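Local coordinates for carboxynorspermidine decarboxylase (Campylobacter jejuni subsp. jejuni 81116, PDB 3N29), which probably catalyses the pyridoxal-phosphate-dependent decarboxylation of carboxynorspermidine to norspermidine, a step in polyamine synthesis, at residues L61-A75 with V264-W276. Residues are numbered along the deposited sequence; the frame is centred on the assembly and turned at random.
Sequences LASVGEKSGAKVLLA and VQVYLEPGEAVGW. With PLP (pyridoxal-5'-phosphate), chain C; NSD (N-(3-aminopropyl)propane-1,3-diamine), chain D.
K71 lies opposite Y267, and V72 opposite L268, where strands 71-75 and 265-268 run parallel. K71 N gives its hydrogen to V266 O at 2.9 Å, and K71 O accepts from L268 N. L73 N follows with a bond to L268 O. Beyond the regular pairing, A75 N bonds to P270 O at 2.8 Å. This bond is nearly straight at the hydrogen, but the donor stands about 45° above the carbonyl plane.

On the inner face, the lysine chain of K71 runs alongside the ring of Y267 in the same direction. It bends at chi3 (82°), which brings NZ to the phenol OH of Y267 at 2.9 Å. NZ also forms a salt bridge with E113. L73 CD1 meets the same ring obliquely at CD1.

The outer face is apolar. The V64 side chain, from helix 51-68, crosses that of L268 at about a right angle, with V64 CG1 4.0 Å from L268 CD1. V72 CG1 packs on CG and CD of P270. V274 CG2 sits between L61 CD1 and L74 CD1, tying helix 272-275 to both.

The cofactor lies at the C-terminal ends of the strands. E269 OE1 approaches PLP N1 to 2.7 Å, while T96 and N234 hold OE2. G271 N and E272 N each bond to a phosphate oxygen, and E272 OE1 accepts from norspermidine N1. Here the first and eighth strands close the beta/alpha-barrel of a PLP-dependent decarboxylase, at the rim that binds the cofactor phosphate.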
# COMPACT_ATOMS: atom_id res chain seq x y z
N LEU A 61 -21.20 13.85 -15.81
CA LEU A 61 -20.50 13.01 -16.79
C LEU A 61 -21.49 12.48 -17.84
O LEU A 61 -21.16 12.39 -19.03
CB LEU A 61 -19.81 11.80 -16.10
CG LEU A 61 -18.73 12.24 -15.06
CD1 LEU A 61 -18.31 11.05 -14.23
CD2 LEU A 61 -17.57 12.80 -15.81
N ALA A 62 -22.67 12.09 -17.41
CA ALA A 62 -23.77 11.75 -18.38
C ALA A 62 -24.14 12.94 -19.29
O ALA A 62 -24.37 12.72 -20.46
CB ALA A 62 -25.01 11.20 -17.64
N SER A 63 -24.14 14.16 -18.78
CA SER A 63 -24.36 15.39 -19.57
C SER A 63 -23.31 15.58 -20.68
O SER A 63 -23.61 16.00 -21.83
CB SER A 63 -24.36 16.61 -18.67
OG SER A 63 -25.01 17.69 -19.32
N VAL A 64 -22.05 15.31 -20.36
CA VAL A 64 -20.98 15.36 -21.37
C VAL A 64 -21.25 14.36 -22.45
O VAL A 64 -21.06 14.68 -23.60
CB VAL A 64 -19.61 15.06 -20.69
CG1 VAL A 64 -18.48 14.83 -21.70
CG2 VAL A 64 -19.33 16.20 -19.82
N GLY A 65 -21.61 13.13 -22.09
CA GLY A 65 -21.91 12.12 -23.09
C GLY A 65 -23.10 12.54 -23.98
O GLY A 65 -23.06 12.43 -25.22
N GLU A 66 -24.15 12.99 -23.31
CA GLU A 66 -25.40 13.50 -23.95
C GLU A 66 -25.10 14.59 -24.97
O GLU A 66 -25.51 14.48 -26.13
CB GLU A 66 -26.36 13.99 -22.86
CG GLU A 66 -27.70 14.49 -23.35
CD GLU A 66 -28.33 15.52 -22.40
OE1 GLU A 66 -28.04 15.49 -21.16
OE2 GLU A 66 -29.14 16.34 -22.91
N LYS A 67 -24.33 15.61 -24.59
CA LYS A 67 -24.06 16.73 -25.46
C LYS A 67 -22.95 16.50 -26.54
O LYS A 67 -23.04 17.05 -27.63
CB LYS A 67 -23.82 17.96 -24.63
CG LYS A 67 -24.99 18.26 -23.71
CD LYS A 67 -24.71 19.44 -22.85
CE LYS A 67 -25.73 19.48 -21.75
NZ LYS A 67 -26.18 20.84 -21.40
N SER A 68 -21.95 15.65 -26.26
CA SER A 68 -20.79 15.47 -27.16
C SER A 68 -20.91 14.23 -28.06
O SER A 68 -20.17 14.08 -29.02
CB SER A 68 -19.49 15.31 -26.29
OG SER A 68 -19.55 14.04 -25.66
N GLY A 69 -21.80 13.30 -27.71
CA GLY A 69 -21.87 11.97 -28.33
C GLY A 69 -20.80 10.99 -27.79
O GLY A 69 -20.86 9.81 -28.11
N ALA A 70 -19.85 11.46 -26.97
CA ALA A 70 -18.80 10.55 -26.43
C ALA A 70 -19.45 9.58 -25.50
O ALA A 70 -20.44 9.96 -24.82
CB ALA A 70 -17.76 11.31 -25.64
N LYS A 71 -18.88 8.37 -25.39
CA LYS A 71 -19.38 7.37 -24.44
C LYS A 71 -18.45 7.37 -23.19
O LYS A 71 -17.24 7.28 -23.34
CB LYS A 71 -19.37 6.02 -25.10
CG LYS A 71 -20.49 5.82 -26.15
CD LYS A 71 -20.33 4.56 -26.93
CE LYS A 71 -20.84 3.34 -26.25
NZ LYS A 71 -20.51 1.97 -26.85
N VAL A 72 -19.01 7.53 -21.99
CA VAL A 72 -18.17 7.70 -20.80
C VAL A 72 -18.10 6.39 -20.03
O VAL A 72 -19.14 5.70 -19.79
CB VAL A 72 -18.64 8.91 -19.96
CG1 VAL A 72 -17.74 9.21 -18.73
CG2 VAL A 72 -18.74 10.07 -20.78
N LEU A 73 -16.89 6.00 -19.65
CA LEU A 73 -16.64 4.79 -18.89
C LEU A 73 -16.03 5.10 -17.52
O LEU A 73 -15.35 6.11 -17.38
CB LEU A 73 -15.66 3.85 -19.63
CG LEU A 73 -15.97 3.53 -21.12
CD1 LEU A 73 -14.78 2.90 -21.84
CD2 LEU A 73 -17.13 2.58 -21.23
N LEU A 74 -16.30 4.24 -16.54
CA LEU A 74 -15.66 4.36 -15.21
C LEU A 74 -14.32 3.61 -15.33
O LEU A 74 -14.31 2.40 -15.55
CB LEU A 74 -16.50 3.70 -14.13
CG LEU A 74 -15.82 3.35 -12.75
CD1 LEU A 74 -15.31 4.64 -12.18
CD2 LEU A 74 -16.84 2.54 -11.83
N ALA A 75 -13.22 4.30 -15.09
CA ALA A 75 -11.90 3.61 -14.93
C ALA A 75 -11.78 3.04 -13.49
O ALA A 75 -11.65 3.78 -12.55
CB ALA A 75 -10.73 4.64 -15.18
N VAL A 264 -15.54 8.99 -35.94
CA VAL A 264 -15.21 8.03 -34.93
C VAL A 264 -16.09 8.24 -33.66
O VAL A 264 -16.58 9.33 -33.38
CB VAL A 264 -13.69 8.06 -34.52
CG1 VAL A 264 -12.81 7.58 -35.64
CG2 VAL A 264 -13.26 9.45 -34.02
N GLN A 265 -16.33 7.16 -32.97
CA GLN A 265 -17.01 7.20 -31.68
C GLN A 265 -15.85 7.49 -30.67
O GLN A 265 -14.85 6.79 -30.65
CB GLN A 265 -17.62 5.83 -31.42
CG GLN A 265 -18.20 5.60 -29.98
CD GLN A 265 -19.23 6.62 -29.69
OE1 GLN A 265 -19.03 7.54 -28.89
NE2 GLN A 265 -20.33 6.50 -30.36
N VAL A 266 -16.02 8.50 -29.84
CA VAL A 266 -15.02 8.86 -28.85
C VAL A 266 -15.46 8.23 -27.54
O VAL A 266 -16.65 8.21 -27.22
CB VAL A 266 -14.95 10.41 -28.64
CG1 VAL A 266 -14.08 10.72 -27.46
CG2 VAL A 266 -14.39 11.13 -29.90
N TYR A 267 -14.49 7.73 -26.78
CA TYR A 267 -14.67 7.21 -25.43
C TYR A 267 -13.86 8.03 -24.46
O TYR A 267 -12.74 8.48 -24.77
CB TYR A 267 -14.22 5.75 -25.36
CG TYR A 267 -15.14 4.83 -26.06
CD1 TYR A 267 -16.15 4.17 -25.37
CD2 TYR A 267 -15.04 4.63 -27.44
CE1 TYR A 267 -17.01 3.32 -25.99
CE2 TYR A 267 -15.94 3.79 -28.10
CZ TYR A 267 -16.92 3.15 -27.35
OH TYR A 267 -17.82 2.31 -27.93
N LEU A 268 -14.42 8.26 -23.26
CA LEU A 268 -13.66 8.89 -22.17
C LEU A 268 -13.67 7.92 -20.99
O LEU A 268 -14.65 7.21 -20.80
CB LEU A 268 -14.24 10.22 -21.74
CG LEU A 268 -14.42 11.39 -22.70
CD1 LEU A 268 -15.24 12.47 -22.07
CD2 LEU A 268 -13.09 12.00 -23.13
N GLU A 269 -12.62 7.92 -20.16
CA GLU A 269 -12.58 6.92 -19.14
C GLU A 269 -12.01 7.51 -17.87
O GLU A 269 -10.93 7.07 -17.35
CB GLU A 269 -11.93 5.62 -19.63
CG GLU A 269 -10.67 5.79 -20.33
CD GLU A 269 -9.95 4.47 -20.78
OE1 GLU A 269 -8.73 4.49 -20.62
OE2 GLU A 269 -10.58 3.46 -21.21
N PRO A 270 -12.77 8.44 -17.29
CA PRO A 270 -12.43 8.97 -16.00
C PRO A 270 -12.55 7.94 -14.86
O PRO A 270 -13.45 7.08 -14.87
CB PRO A 270 -13.47 10.02 -15.81
CG PRO A 270 -14.64 9.53 -16.47
CD PRO A 270 -14.07 8.98 -17.73
N GLY A 271 -11.62 8.03 -13.92
CA GLY A 271 -11.77 7.34 -12.65
C GLY A 271 -12.00 8.33 -11.49
O GLY A 271 -13.09 8.40 -10.87
N GLU A 272 -11.00 9.12 -11.23
CA GLU A 272 -11.05 10.09 -10.14
C GLU A 272 -12.25 11.02 -10.22
O GLU A 272 -12.90 11.25 -9.21
CB GLU A 272 -9.77 10.88 -10.08
CG GLU A 272 -9.75 11.95 -9.05
CD GLU A 272 -8.37 12.54 -8.86
OE1 GLU A 272 -7.37 12.07 -9.42
OE2 GLU A 272 -8.33 13.54 -8.20
N ALA A 273 -12.63 11.40 -11.42
CA ALA A 273 -13.76 12.27 -11.63
C ALA A 273 -15.07 11.69 -11.12
O ALA A 273 -15.92 12.41 -10.69
CB ALA A 273 -13.87 12.61 -13.07
N VAL A 274 -15.25 10.40 -11.26
CA VAL A 274 -16.42 9.75 -10.72
C VAL A 274 -16.49 9.83 -9.20
O VAL A 274 -17.50 10.12 -8.67
CB VAL A 274 -16.50 8.30 -11.18
CG1 VAL A 274 -17.64 7.63 -10.60
CG2 VAL A 274 -16.57 8.23 -12.68
N GLY A 275 -15.36 9.60 -8.54
CA GLY A 275 -15.27 9.57 -7.10
C GLY A 275 -14.95 10.86 -6.39
O GLY A 275 -14.95 10.90 -5.21
N TRP A 276 -14.72 11.91 -7.14
CA TRP A 276 -14.23 13.16 -6.63
C TRP A 276 -15.21 13.78 -5.65
O TRP A 276 -16.31 14.10 -6.00
CB TRP A 276 -13.95 14.14 -7.79
CG TRP A 276 -13.52 15.48 -7.37
CD1 TRP A 276 -14.27 16.59 -7.32
CD2 TRP A 276 -12.24 15.86 -6.91
NE1 TRP A 276 -13.57 17.63 -6.85
CE2 TRP A 276 -12.30 17.21 -6.59
CE3 TRP A 276 -11.05 15.18 -6.70
CZ2 TRP A 276 -11.22 17.89 -6.10
CZ3 TRP A 276 -9.98 15.86 -6.23
CH2 TRP A 276 -10.07 17.20 -5.93
N1 PLP C . -7.43 5.03 -18.36
C2 PLP C . -6.18 4.52 -18.15
C2A PLP C . -5.51 3.69 -19.21
C3 PLP C . -5.56 4.75 -16.88
O3 PLP C . -4.29 4.23 -16.62
C4 PLP C . -6.22 5.49 -15.88
C4A PLP C . -5.57 5.69 -14.52
C5 PLP C . -7.48 6.05 -16.15
C6 PLP C . -8.06 5.79 -17.42
C5A PLP C . -8.24 6.87 -15.13
O4P PLP C . -7.47 7.94 -14.65
P PLP C . -8.04 9.01 -13.65
O1P PLP C . -8.58 8.23 -12.46
O2P PLP C . -9.20 9.75 -14.36
O3P PLP C . -6.99 9.98 -13.35
C1 NSD D . -5.16 9.48 -10.84
N1 NSD D . -5.82 10.74 -10.93
C2 NSD D . -3.75 9.52 -11.33
N2 NSD D . -2.80 7.38 -10.86
C3 NSD D . -3.22 8.19 -11.74
N3 NSD D . -3.04 6.53 -6.57
C4 NSD D . -2.75 7.58 -9.61
C5 NSD D . -2.22 6.43 -8.79
C6 NSD D . -1.91 6.85 -7.38